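Local coordinates for putative fumarylacetoacetate hydrolase family protein (Yersinia pestis, PDB 3S52) that is of unknown specific function but belongs to the fumarylacetoacetate hydrolase family and forms a two-chain assembly, at residues A[15-20]-A[184-189]; A[26-31]-A[165-170]; A[67-72]-A[107-112]. All coordinates share one frame; numbering follows the deposited sequence.

Overall arrangement
From the N terminus, the chain first meets contact 1, where 15-20 leads into strand 21-26 and later packs against 184-189, just ahead of strand 189-191. These two strands run parallel in the mixed sheet. Contact 2 follows at the other end of strand 21-26. It ties the start of helix 30-35 to the loop before helix 171-181. Contact 3 joins the start of strand 70-80 to the end of strand 96-107 and the helix that follows it. The three closures nest: contact 3 within contact 2, and contact 2 within contact 1. Contacts 1 and 3 lie on opposite sides of the chain's centre, their own centres about 28 Å apart.

Contact 1: residues A[15-20]-A[184-189]; sequences LDFPVN and LRAGDI
Phe17 and Asn20 both point toward the 184-189 loop. Phe17 CG lies anti to the carbonyl carbon (chi1 -61°), so the ring meets Ala186 and Gly187 obliquely, its CD1 closest to Ala186 CB. The nearest touch is through Phe17 CB, 3.5 Å from Gly187 CA. Pro18 CD comes 3.6 Å from Ala186 O. Pro18 O receives a CA-H...O contact from Gly187 CA at 3.1 Å, and His7 NE2 also hydrogen-bonds to it. The loop is a type II beta turn from Arg185 to Asp188, lying just ahead of strand 189-191. Gly187 sits at its third position with a positive phi of 95°. A CB there would press on the carbonyl O of Ala186 and also run into Pro18 O, so both the turn and the close approach call for glycine. Asp188 closes the turn twice: its N binds Arg185 O, and its OD2 takes Arg185 N at 2.8 Å from above the carboxylate plane. The same OD2 forms a salt bridge with Lys21. Asp188 OD1 faces Asn20 CB at 3.3 Å. No direct hydrogen bond joins the two segments; water does. One water accepts from Asn20 N at 2.9 Å and donates to Gly187 O. Another lies 2.6 Å from Asn20 OD1 and also reaches Ala186 O. Arg185 turns its NH1 to a salt bridge with Glu51 of the second subunit.

Contact 2: residues A[26-31]-A[165-170]; sequences GSNYAE and RDMITP. With SO4 (sulfate ion), chain E.
The Asn28 side chain grips the backbone of Thr169 at two points. Its OD1 accepts from Thr169 N at 2.8 Å, on a lone pair in the carbonyl plane. Its ND2 gives a nearly straight bond to Thr169 O at 3.1 Å, in the plane of the Asn28 amide. CG is anti to the backbone N (chi1 -152°), carrying the amide to the 165-170 loop. The main chain adds a third bond, Ile168 N to Asn28 O at 2.8 Å, the donor above the carbonyl plane. Tyr29 and selenomethionine Met167 lie alongside each other and point the same way. Met167 CG is 3.7 Å from Tyr29 CZ, and Met167 N lies over one face of the ring. Asp166 CB meets the ring near CD2, its carboxylate turned 88° to the ring plane. The contact ties the turn between strand 21-26 and helix 30-35, with Tyr29 as N-cap, to the loop into helix 171-181, with Pro170 as N-cap. A water accepts from Ala30 N at 2.8 Å and donates to Asp166 O. Ser27 N binds O3 of a sulfate ion, probably from the crystallisation liquor, which His32 and Lys125 also hold. Asn28 ND2 has a second acceptor in Thr192 O, and another water donates to OD1 at 2.6 Å. A flipped amide would set NH2 against Thr169 N and oxygen against Thr169 O, so the orientation is well defined.

Contact 3: residues A[67-72]-A[107-112]; sequences FGSVHH and LRELQA
Glu109 OE2 is gripped by two donors of one residue. Ser69 N reaches it at 2.8 Å from above the carboxylate plane, 52° out of it, and Ser69 OG binds its anti lone pair at 3.1 Å. The contact lies where strand 70-80 of the mixed sheet begins and its antiparallel neighbour, strand 96-107, passes into helix 108-117. Leu107 is the N-cap residue of that helix. Ser69 OG stands between its backbone N and carbonyl carbon (chi1 62°), which turns it to the same oxygen as the amide. Gly68 CA lies 3.6 Å from Glu109 OE2, and a CB there would clash with Glu109 CD. A weak bond runs from Arg108 N to Ser69 O. A water donates to Phe67 O at 2.7 Å and accepts from Leu110 N, linking the loop to the first turn of the helix. Leu107 spreads its two methyls: CD1 meets Phe67 CB at 3.5 Å, and CD2 packs tightly on Val70 CG2 at 3.4 Å. The Phe67 ring leads away to stack on Phe181 of the second subunit. Arg108 extends from CG to NE across His71, and the ring and guanidinium planes stand 83° apart. The guanidinium edge meets His71 CD2. Arg108 CB makes a CH-pi contact over the face of the His71 ring, almost on its normal, 3.7 Å from the centroid. His71 ND1 is buried with no polar partner in the model.

Contact 1: residues A[15-20]-A[184-189]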
ATOM      1  N   LEU A  15     -19.621  11.154  -3.423  1.00 17.48           N
ATOM      2  CA  LEU A  15     -20.064   9.807  -3.771  1.00 15.53           C
ATOM      3  C   LEU A  15     -19.985   8.969  -2.513  1.00 17.19           C
ATOM      4  O   LEU A  15     -19.231   9.291  -1.596  1.00 15.88           O
ATOM      5  CB  LEU A  15     -19.153   9.183  -4.829  1.00 15.87           C
ATOM      6  CG  LEU A  15     -19.102   9.869  -6.191  1.00 16.52           C
ATOM      7  CD1 LEU A  15     -18.145   9.098  -7.116  1.00 14.34           C
ATOM      8  CD2 LEU A  15     -20.500   9.957  -6.787  1.00 20.75           C
ATOM      9  N   ASP A  16     -20.783   7.914  -2.451  1.00 19.88           N
ATOM     10  CA  ASP A  16     -20.951   7.168  -1.216  1.00 21.86           C
ATOM     11  C   ASP A  16     -20.097   5.901  -1.061  1.00 25.09           C
ATOM     12  O   ASP A  16     -20.278   5.168  -0.091  1.00 21.93           O
ATOM     13  CB  ASP A  16     -22.417   6.839  -1.036  1.00 18.57           C
ATOM     14  CG  ASP A  16     -22.962   6.101  -2.206  1.00 24.32           C
ATOM     15  OD1 ASP A  16     -22.259   5.175  -2.676  1.00 17.04           O
ATOM     16  OD2 ASP A  16     -24.060   6.469  -2.670  1.00 21.68           O
ATOM     17  N   PHE A  17     -19.200   5.624  -2.013  1.00 20.60           N
ATOM     18  CA  PHE A  17     -18.334   4.451  -1.904  1.00 14.19           C
ATOM     19  C   PHE A  17     -17.311   4.697  -0.809  1.00 14.68           C
ATOM     20  O   PHE A  17     -16.866   5.822  -0.634  1.00 16.21           O
ATOM     21  CB  PHE A  17     -17.538   4.195  -3.194  1.00 10.79           C
ATOM     22  CG  PHE A  17     -18.381   3.933  -4.417  1.00 17.28           C
ATOM     23  CD1 PHE A  17     -18.970   2.699  -4.621  1.00 19.52           C
ATOM     24  CD2 PHE A  17     -18.542   4.912  -5.377  1.00 20.30           C
ATOM     25  CE1 PHE A  17     -19.717   2.457  -5.760  1.00 23.70           C
ATOM     26  CE2 PHE A  17     -19.294   4.682  -6.511  1.00 22.36           C
ATOM     27  CZ  PHE A  17     -19.880   3.450  -6.705  1.00 18.83           C
ATOM     28  N   PRO A  18     -16.890   3.636  -0.108  1.00 16.92           N
ATOM     29  CA  PRO A  18     -15.767   3.723   0.839  1.00 13.04           C
ATOM     30  C   PRO A  18     -14.429   4.080   0.164  1.00 11.07           C
ATOM     31  O   PRO A  18     -14.226   3.872  -1.029  1.00 18.45           O
ATOM     32  CB  PRO A  18     -15.678   2.296   1.403  1.00 17.21           C
ATOM     33  CG  PRO A  18     -16.994   1.671   1.107  1.00 16.24           C
ATOM     34  CD  PRO A  18     -17.443   2.271  -0.181  1.00 19.22           C
ATOM     35  N   VAL A  19     -13.508   4.618   0.943  1.00 13.56           N
ATOM     36  CA  VAL A  19     -12.177   4.901   0.452  1.00 11.69           C
ATOM     37  C   VAL A  19     -11.230   3.961   1.182  1.00 17.90           C
ATOM     38  O   VAL A  19     -11.266   3.886   2.409  1.00 15.78           O
ATOM     39  CB  VAL A  19     -11.806   6.348   0.764  1.00 18.12           C
ATOM     40  CG1 VAL A  19     -10.332   6.633   0.397  1.00 15.24           C
ATOM     41  CG2 VAL A  19     -12.773   7.290   0.036  1.00 11.10           C
ATOM     42  N   ASN A  20     -10.432   3.198   0.440  1.00 10.70           N
ATOM     43  CA  ASN A  20      -9.420   2.353   1.083  1.00 11.85           C
ATOM     44  C   ASN A  20      -8.052   2.448   0.444  1.00 12.59           C
ATOM     45  O   ASN A  20      -7.100   2.935   1.062  1.00 16.41           O
ATOM     46  CB  ASN A  20      -9.871   0.884   1.136  1.00 17.36           C
ATOM     47  CG  ASN A  20     -10.955   0.653   2.160  1.00 29.09           C
ATOM     48  OD1 ASN A  20     -12.150   0.570   1.825  1.00 23.64           O
ATOM     49  ND2 ASN A  20     -10.554   0.562   3.428  1.00 24.48           N
ATOM     50  N   LEU A 184     -10.250  -6.152  -4.440  1.00 16.40           N
ATOM     51  CA  LEU A 184     -10.539  -4.757  -4.741  1.00 13.29           C
ATOM     52  C   LEU A 184     -11.945  -4.438  -4.254  1.00 15.78           C
ATOM     53  O   LEU A 184     -12.925  -4.902  -4.834  1.00 19.50           O
ATOM     54  CB  LEU A 184     -10.408  -4.483  -6.238  1.00 17.62           C
ATOM     55  CG  LEU A 184      -9.102  -4.918  -6.906  1.00 18.24           C
ATOM     56  CD1 LEU A 184      -9.072  -4.477  -8.357  1.00 22.12           C
ATOM     57  CD2 LEU A 184      -7.893  -4.380  -6.155  1.00 18.10           C
ATOM     58  N   ARG A 185     -12.044  -3.667  -3.177  1.00 13.02           N
ATOM     59  CA  ARG A 185     -13.339  -3.393  -2.585  1.00 16.16           C
ATOM     60  C   ARG A 185     -14.052  -2.326  -3.404  1.00 16.93           C
ATOM     61  O   ARG A 185     -13.414  -1.550  -4.119  1.00 10.12           O
ATOM     62  CB  ARG A 185     -13.176  -2.948  -1.134  1.00 17.28           C
ATOM     63  CG  ARG A 185     -12.474  -3.974  -0.207  1.00 23.83           C
ATOM     64  CD  ARG A 185     -12.890  -3.767   1.261  1.00 24.37           C
ATOM     65  NE  ARG A 185     -12.120  -4.559   2.234  1.00 20.90           N
ATOM     66  CZ  ARG A 185     -12.308  -5.857   2.456  1.00 26.48           C
ATOM     67  NH1 ARG A 185     -11.582  -6.492   3.366  1.00 30.74           N
ATOM     68  NH2 ARG A 185     -13.215  -6.528   1.760  1.00 20.40           N
ATOM     69  N   ALA A 186     -15.373  -2.295  -3.308  1.00 15.64           N
ATOM     70  CA  ALA A 186     -16.123  -1.171  -3.842  1.00 22.35           C
ATOM     71  C   ALA A 186     -15.489   0.085  -3.268  1.00 16.92           C
ATOM     72  O   ALA A 186     -15.216   0.151  -2.071  1.00 14.12           O
ATOM     73  CB  ALA A 186     -17.588  -1.265  -3.420  1.00 15.13           C
ATOM     74  N   GLY A 187     -15.224   1.069  -4.120  1.00 14.08           N
ATOM     75  CA  GLY A 187     -14.590   2.294  -3.672  1.00 11.62           C
ATOM     76  C   GLY A 187     -13.083   2.283  -3.867  1.00 15.95           C
ATOM     77  O   GLY A 187     -12.434   3.309  -3.697  1.00 13.72           O
ATOM     78  N   ASP A 188     -12.506   1.130  -4.207  1.00 15.54           N
ATOM     79  CA  ASP A 188     -11.082   1.138  -4.517  1.00 10.33           C
ATOM     80  C   ASP A 188     -10.883   1.767  -5.884  1.00 12.90           C
ATOM     81  O   ASP A 188     -11.797   1.801  -6.704  1.00  9.56           O
ATOM     82  CB  ASP A 188     -10.443  -0.250  -4.454  1.00 10.33           C
ATOM     83  CG  ASP A 188     -10.186  -0.719  -3.012  1.00 19.11           C
ATOM     84  OD1 ASP A 188     -10.224   0.102  -2.068  1.00 16.59           O
ATOM     85  OD2 ASP A 188      -9.934  -1.921  -2.824  1.00 15.52           O
ATOM     86  N   ILE A 189      -9.681   2.273  -6.121  1.00 13.58           N
ATOM     87  CA  ILE A 189      -9.369   2.934  -7.369  1.00 11.50           C
ATOM     88  C   ILE A 189      -8.225   2.172  -8.021  1.00 10.43           C
ATOM     89  O   ILE A 189      -7.318   1.695  -7.332  1.00 14.47           O
ATOM     90  CB  ILE A 189      -8.943   4.409  -7.105  1.00 11.58           C
ATOM     91  CG1 ILE A 189     -10.084   5.203  -6.453  1.00 10.97           C
ATOM     92  CG2 ILE A 189      -8.463   5.080  -8.371  1.00  9.56           C
ATOM     93  CD1 ILE A 189      -9.627   6.533  -5.832  1.00 14.15           C
TER
HETATM   94  O   HOH W   1     -10.061   3.866  -2.356  1.00 13.43           O
HETATM   95  O   HOH W   2     -12.775   0.822  -0.708  1.00 16.54           O

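Contact 2: residues A[26-31]-A[165-170]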
ATOM      1  N   GLY A  26       2.910  -0.154 -12.928  1.00  9.61           N
ATOM      2  CA  GLY A  26       4.064   0.537 -13.494  1.00 14.90           C
ATOM      3  C   GLY A  26       4.404  -0.016 -14.866  1.00 20.96           C
ATOM      4  O   GLY A  26       3.981  -1.118 -15.223  1.00 25.18           O
ATOM      5  N   SER A  27       5.162   0.744 -15.646  1.00 15.46           N
ATOM      6  CA  SER A  27       5.632   0.260 -16.934  1.00 13.80           C
ATOM      7  C   SER A  27       4.497  -0.248 -17.803  1.00 15.15           C
ATOM      8  O   SER A  27       4.622  -1.326 -18.366  1.00 13.44           O
ATOM      9  CB  SER A  27       6.631  -0.896 -16.750  1.00 13.95           C
ATOM     10  OG  SER A  27       7.678  -0.534 -15.869  1.00 25.42           O
ATOM     11  N   ASN A  28       3.391   0.488 -17.890  1.00  9.24           N
ATOM     12  CA  ASN A  28       2.282   0.067 -18.760  1.00  9.18           C
ATOM     13  C   ASN A  28       2.146   0.754 -20.147  1.00 11.54           C
ATOM     14  O   ASN A  28       1.195   0.503 -20.871  1.00 10.81           O
ATOM     15  CB  ASN A  28       0.958   0.045 -17.987  1.00 14.35           C
ATOM     16  CG  ASN A  28      -0.039  -0.960 -18.555  1.00 13.27           C
ATOM     17  OD1 ASN A  28       0.335  -2.037 -19.020  1.00 16.38           O
ATOM     18  ND2 ASN A  28      -1.319  -0.613 -18.502  1.00  8.66           N
ATOM     19  N   TYR A  29       3.081   1.634 -20.494  1.00 16.99           N
ATOM     20  CA  TYR A  29       3.143   2.243 -21.827  1.00  6.30           C
ATOM     21  C   TYR A  29       4.580   2.135 -22.346  1.00 10.55           C
ATOM     22  O   TYR A  29       5.527   2.530 -21.651  1.00 10.47           O
ATOM     23  CB  TYR A  29       2.767   3.732 -21.771  1.00  6.32           C
ATOM     24  CG  TYR A  29       1.315   4.029 -21.507  1.00  6.89           C
ATOM     25  CD1 TYR A  29       0.762   3.826 -20.252  1.00 14.39           C
ATOM     26  CD2 TYR A  29       0.495   4.546 -22.507  1.00 17.82           C
ATOM     27  CE1 TYR A  29      -0.584   4.105 -20.007  1.00  9.54           C
ATOM     28  CE2 TYR A  29      -0.846   4.829 -22.262  1.00 16.52           C
ATOM     29  CZ  TYR A  29      -1.368   4.614 -21.002  1.00 14.27           C
ATOM     30  OH  TYR A  29      -2.684   4.892 -20.733  1.00 17.78           O
ATOM     31  N   ALA A  30       4.749   1.623 -23.558  1.00 13.05           N
ATOM     32  CA  ALA A  30       6.094   1.362 -24.090  1.00 17.27           C
ATOM     33  C   ALA A  30       7.005   2.591 -24.143  1.00 15.70           C
ATOM     34  O   ALA A  30       8.187   2.499 -23.821  1.00 17.81           O
ATOM     35  CB  ALA A  30       6.010   0.701 -25.460  1.00 21.39           C
ATOM     36  N   GLU A  31       6.462   3.736 -24.548  1.00 10.03           N
ATOM     37  CA  GLU A  31       7.267   4.949 -24.624  1.00 19.67           C
ATOM     38  C   GLU A  31       7.695   5.452 -23.240  1.00 18.52           C
ATOM     39  O   GLU A  31       8.726   6.106 -23.108  1.00 16.55           O
ATOM     40  CB  GLU A  31       6.553   6.037 -25.438  1.00 24.32           C
ATOM     41  CG  GLU A  31       6.502   5.702 -26.931  1.00 38.18           C
ATOM     42  CD  GLU A  31       5.800   6.760 -27.773  1.00 59.24           C
ATOM     43  OE1 GLU A  31       4.545   6.800 -27.771  1.00 61.78           O
ATOM     44  OE2 GLU A  31       6.507   7.543 -28.452  1.00 67.55           O
ATOM     45  N   ARG A 165      -5.292   3.598 -25.545  1.00 17.39           N
ATOM     46  CA  ARG A 165      -5.135   2.529 -26.531  1.00 15.26           C
ATOM     47  C   ARG A 165      -3.705   1.995 -26.520  1.00 22.20           C
ATOM     48  O   ARG A 165      -3.438   0.894 -27.015  1.00 17.98           O
ATOM     49  CB  ARG A 165      -5.523   2.983 -27.942  1.00 17.15           C
ATOM     50  CG  ARG A 165      -4.528   3.937 -28.601  1.00 18.55           C
ATOM     51  CD  ARG A 165      -4.871   4.186 -30.079  1.00 23.60           C
ATOM     52  NE  ARG A 165      -6.198   4.776 -30.233  1.00 28.40           N
ATOM     53  CZ  ARG A 165      -6.470   6.072 -30.097  1.00 26.04           C
ATOM     54  NH1 ARG A 165      -5.507   6.938 -29.801  1.00 22.93           N
ATOM     55  NH2 ARG A 165      -7.709   6.503 -30.255  1.00 29.99           N
ATOM     56  N   ASP A 166      -2.783   2.764 -25.942  1.00 13.99           N
ATOM     57  CA  ASP A 166      -1.383   2.367 -25.951  1.00 11.85           C
ATOM     58  C   ASP A 166      -1.002   1.536 -24.721  1.00 18.24           C
ATOM     59  O   ASP A 166       0.136   1.104 -24.591  1.00 21.47           O
ATOM     60  CB  ASP A 166      -0.470   3.591 -26.114  1.00 18.42           C
ATOM     61  CG  ASP A 166      -0.585   4.221 -27.507  1.00 27.49           C
ATOM     62  OD1 ASP A 166      -0.891   3.486 -28.471  1.00 32.58           O
ATOM     63  OD2 ASP A 166      -0.380   5.442 -27.648  1.00 37.16           O
HETATM   64  N   MSE A 167      -1.956   1.293 -23.827  1.00 12.27           N
HETATM   65  CA  MSE A 167      -1.684   0.421 -22.679  1.00 21.65           C
HETATM   66  C   MSE A 167      -1.150  -0.924 -23.146  1.00 20.75           C
HETATM   67  O   MSE A 167      -1.689  -1.513 -24.083  1.00 16.36           O
HETATM   68  CB  MSE A 167      -2.943   0.202 -21.826  1.00 15.42           C
HETATM   69  CG  MSE A 167      -3.298   1.420 -20.995  1.00 22.09           C
HETATM   70 SE   MSE A 167      -4.919   1.219 -19.925  0.75 24.37          SE
HETATM   71  CE  MSE A 167      -5.078   3.037 -19.343  1.00 29.08           C
ATOM     72  N   ILE A 168      -0.092  -1.401 -22.493  1.00 11.68           N
ATOM     73  CA  ILE A 168       0.468  -2.720 -22.775  1.00 11.18           C
ATOM     74  C   ILE A 168      -0.459  -3.804 -22.240  1.00 11.72           C
ATOM     75  O   ILE A 168      -0.775  -4.749 -22.942  1.00 15.69           O
ATOM     76  CB  ILE A 168       1.892  -2.877 -22.181  1.00 22.49           C
ATOM     77  CG1 ILE A 168       2.898  -2.022 -22.970  1.00 18.36           C
ATOM     78  CG2 ILE A 168       2.307  -4.343 -22.164  1.00 22.37           C
ATOM     79  CD1 ILE A 168       4.263  -1.894 -22.289  1.00 19.21           C
ATOM     80  N   THR A 169      -0.910  -3.656 -21.000  1.00  7.10           N
ATOM     81  CA  THR A 169      -1.957  -4.528 -20.485  1.00 11.38           C
ATOM     82  C   THR A 169      -3.238  -3.697 -20.372  1.00 13.57           C
ATOM     83  O   THR A 169      -3.281  -2.744 -19.604  1.00 17.48           O
ATOM     84  CB  THR A 169      -1.587  -5.122 -19.101  1.00 21.46           C
ATOM     85  OG1 THR A 169      -0.264  -5.680 -19.147  1.00 19.11           O
ATOM     86  CG2 THR A 169      -2.591  -6.221 -18.689  1.00 21.66           C
ATOM     87  N   PRO A 170      -4.269  -4.033 -21.170  1.00 14.79           N
ATOM     88  CA  PRO A 170      -5.527  -3.283 -21.210  1.00 14.10           C
ATOM     89  C   PRO A 170      -6.243  -3.323 -19.864  1.00 10.04           C
ATOM     90  O   PRO A 170      -5.945  -4.194 -19.046  1.00 12.38           O
ATOM     91  CB  PRO A 170      -6.344  -4.037 -22.263  1.00 15.88           C
ATOM     92  CG  PRO A 170      -5.331  -4.717 -23.093  1.00 14.91           C
ATOM     93  CD  PRO A 170      -4.302  -5.166 -22.107  1.00 18.72           C
TER
HETATM   94  S   SO4 E 219       6.795   3.578 -13.287  1.00 38.44           S
HETATM   95  O1  SO4 E 219       7.399   4.885 -13.552  1.00 30.76           O
HETATM   96  O2  SO4 E 219       5.866   3.690 -12.178  1.00 29.47           O
HETATM   97  O3  SO4 E 219       6.066   3.096 -14.463  1.00 35.38           O
HETATM   98  O4  SO4 E 219       7.879   2.644 -12.940  1.00 36.20           O
HETATM   99  O   HOH W   3       1.558  -4.057 -17.960  1.00 18.79           O
HETATM  100  O   HOH W   4       2.731   1.226 -25.409  1.00 12.45           O

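Contact 3: residues A[67-72]-A[107-112]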
ATOM      1  N   PHE A  67      12.617  15.574  -0.224  1.00 28.33           N
ATOM      2  CA  PHE A  67      12.879  14.225  -0.725  1.00 31.54           C
ATOM      3  C   PHE A  67      13.433  14.136  -2.146  1.00 28.58           C
ATOM      4  O   PHE A  67      13.505  13.043  -2.724  1.00 27.15           O
ATOM      5  CB  PHE A  67      11.656  13.328  -0.511  1.00 35.32           C
ATOM      6  CG  PHE A  67      11.317  13.132   0.942  1.00 35.01           C
ATOM      7  CD1 PHE A  67      12.307  12.780   1.853  1.00 36.18           C
ATOM      8  CD2 PHE A  67      10.026  13.328   1.403  1.00 35.12           C
ATOM      9  CE1 PHE A  67      12.014  12.615   3.197  1.00 35.51           C
ATOM     10  CE2 PHE A  67       9.726  13.165   2.747  1.00 38.12           C
ATOM     11  CZ  PHE A  67      10.724  12.811   3.643  1.00 31.98           C
ATOM     12  N   GLY A  68      13.760  15.285  -2.723  1.00 23.25           N
ATOM     13  CA  GLY A  68      14.260  15.329  -4.084  1.00 19.56           C
ATOM     14  C   GLY A  68      13.132  15.780  -4.992  1.00 25.01           C
ATOM     15  O   GLY A  68      12.104  16.255  -4.518  1.00 21.92           O
ATOM     16  N   SER A  69      13.320  15.645  -6.298  1.00 20.05           N
ATOM     17  CA  SER A  69      12.337  16.159  -7.242  1.00 24.02           C
ATOM     18  C   SER A  69      11.088  15.284  -7.272  1.00 14.57           C
ATOM     19  O   SER A  69      11.162  14.063  -7.110  1.00 18.79           O
ATOM     20  CB  SER A  69      12.939  16.271  -8.641  1.00 31.88           C
ATOM     21  OG  SER A  69      13.326  14.991  -9.109  1.00 44.11           O
ATOM     22  N   VAL A  70       9.945  15.937  -7.451  1.00 20.78           N
ATOM     23  CA  VAL A  70       8.658  15.283  -7.566  1.00 13.46           C
ATOM     24  C   VAL A  70       8.195  15.330  -9.026  1.00 19.27           C
ATOM     25  O   VAL A  70       8.081  16.412  -9.616  1.00 13.20           O
ATOM     26  CB  VAL A  70       7.627  15.984  -6.650  1.00 18.78           C
ATOM     27  CG1 VAL A  70       6.266  15.348  -6.779  1.00 15.41           C
ATOM     28  CG2 VAL A  70       8.102  15.950  -5.202  1.00 28.17           C
ATOM     29  N   HIS A  71       7.935  14.156  -9.603  1.00 19.04           N
ATOM     30  CA  HIS A  71       7.530  14.049 -11.007  1.00 15.22           C
ATOM     31  C   HIS A  71       6.035  13.760 -11.188  1.00 13.36           C
ATOM     32  O   HIS A  71       5.460  12.953 -10.459  1.00 14.56           O
ATOM     33  CB  HIS A  71       8.332  12.939 -11.704  1.00 14.87           C
ATOM     34  CG  HIS A  71       9.749  13.310 -12.013  1.00 23.41           C
ATOM     35  ND1 HIS A  71      10.514  14.100 -11.179  1.00 34.75           N
ATOM     36  CD2 HIS A  71      10.544  12.992 -13.063  1.00 21.21           C
ATOM     37  CE1 HIS A  71      11.716  14.258 -11.707  1.00 30.27           C
ATOM     38  NE2 HIS A  71      11.759  13.599 -12.851  1.00 30.64           N
ATOM     39  N   HIS A  72       5.415  14.402 -12.173  1.00 11.43           N
ATOM     40  CA  HIS A  72       4.030  14.107 -12.518  1.00 14.58           C
ATOM     41  C   HIS A  72       3.939  12.814 -13.363  1.00 15.56           C
ATOM     42  O   HIS A  72       4.799  12.566 -14.213  1.00 11.65           O
ATOM     43  CB  HIS A  72       3.413  15.289 -13.280  1.00 13.94           C
ATOM     44  CG  HIS A  72       4.186  15.697 -14.501  1.00 15.99           C
ATOM     45  ND1 HIS A  72       4.125  15.002 -15.692  1.00 15.39           N
ATOM     46  CD2 HIS A  72       5.040  16.730 -14.715  1.00 17.08           C
ATOM     47  CE1 HIS A  72       4.912  15.584 -16.583  1.00 12.45           C
ATOM     48  NE2 HIS A  72       5.480  16.634 -16.016  1.00  9.73           N
ATOM     49  N   LEU A 107       8.552  10.307  -6.154  1.00 13.88           N
ATOM     50  CA  LEU A 107       9.816  10.947  -5.836  1.00 15.77           C
ATOM     51  C   LEU A 107      10.805  10.153  -6.650  1.00 15.63           C
ATOM     52  O   LEU A 107      11.277   9.094  -6.244  1.00 17.59           O
ATOM     53  CB  LEU A 107      10.099  10.828  -4.336  1.00 15.71           C
ATOM     54  CG  LEU A 107       9.074  11.593  -3.481  1.00 19.31           C
ATOM     55  CD1 LEU A 107       9.212  11.303  -1.977  1.00 18.94           C
ATOM     56  CD2 LEU A 107       9.177  13.081  -3.752  1.00 19.72           C
ATOM     57  N   ARG A 108      11.176  10.720  -7.789  1.00 18.97           N
ATOM     58  CA  ARG A 108      11.801   9.932  -8.840  1.00 15.64           C
ATOM     59  C   ARG A 108      13.207   9.520  -8.448  1.00 20.30           C
ATOM     60  O   ARG A 108      13.638   8.418  -8.769  1.00 21.14           O
ATOM     61  CB  ARG A 108      11.829  10.704 -10.163  1.00 29.96           C
ATOM     62  CG  ARG A 108      12.449   9.930 -11.321  1.00 41.00           C
ATOM     63  CD  ARG A 108      12.391  10.706 -12.635  1.00 51.65           C
ATOM     64  NE  ARG A 108      12.969   9.939 -13.740  1.00 57.68           N
ATOM     65  CZ  ARG A 108      12.884  10.283 -15.024  1.00 58.82           C
ATOM     66  NH1 ARG A 108      12.237  11.385 -15.387  1.00 58.50           N
ATOM     67  NH2 ARG A 108      13.444   9.520 -15.953  1.00 59.52           N
ATOM     68  N   GLU A 109      13.923  10.419  -7.773  1.00 20.04           N
ATOM     69  CA  GLU A 109      15.277  10.131  -7.316  1.00 22.49           C
ATOM     70  C   GLU A 109      15.274   8.993  -6.305  1.00 18.06           C
ATOM     71  O   GLU A 109      16.082   8.072  -6.403  1.00 15.47           O
ATOM     72  CB  GLU A 109      15.939  11.381  -6.710  1.00 29.68           C
ATOM     73  CG  GLU A 109      16.075  12.565  -7.679  1.00 41.30           C
ATOM     74  CD  GLU A 109      16.484  13.866  -6.982  1.00 51.86           C
ATOM     75  OE1 GLU A 109      17.423  13.837  -6.149  1.00 56.90           O
ATOM     76  OE2 GLU A 109      15.864  14.919  -7.262  1.00 45.27           O
ATOM     77  N   LEU A 110      14.373   9.055  -5.329  1.00 17.46           N
ATOM     78  CA  LEU A 110      14.252   7.961  -4.357  1.00 16.73           C
ATOM     79  C   LEU A 110      13.888   6.661  -5.060  1.00 17.73           C
ATOM     80  O   LEU A 110      14.524   5.628  -4.836  1.00 19.30           O
ATOM     81  CB  LEU A 110      13.202   8.265  -3.285  1.00 17.25           C
ATOM     82  CG  LEU A 110      13.544   9.143  -2.085  1.00 21.35           C
ATOM     83  CD1 LEU A 110      12.395   9.114  -1.082  1.00 18.38           C
ATOM     84  CD2 LEU A 110      14.827   8.684  -1.428  1.00 20.64           C
ATOM     85  N   GLN A 111      12.862   6.707  -5.908  1.00 15.56           N
ATOM     86  CA  GLN A 111      12.456   5.511  -6.647  1.00 12.81           C
ATOM     87  C   GLN A 111      13.643   4.880  -7.359  1.00 11.43           C
ATOM     88  O   GLN A 111      13.849   3.667  -7.288  1.00 16.07           O
ATOM     89  CB  GLN A 111      11.373   5.816  -7.678  1.00 11.79           C
ATOM     90  CG  GLN A 111      10.749   4.531  -8.277  1.00 17.37           C
ATOM     91  CD  GLN A 111       9.950   4.804  -9.536  1.00 19.16           C
ATOM     92  OE1 GLN A 111      10.201   5.781 -10.234  1.00 24.98           O
ATOM     93  NE2 GLN A 111       8.989   3.938  -9.839  1.00 18.85           N
ATOM     94  N   ALA A 112      14.440   5.696  -8.034  1.00 16.25           N
ATOM     95  CA  ALA A 112      15.608   5.149  -8.726  1.00 16.56           C
ATOM     96  C   ALA A 112      16.546   4.425  -7.754  1.00 14.27           C
ATOM     97  O   ALA A 112      17.077   3.364  -8.067  1.00 20.32           O
ATOM     98  CB  ALA A 112      16.334   6.221  -9.481  1.00 20.21           C
TER
HETATM   99  O   HOH W   5      13.051  12.024  -5.197  1.00 18.60           O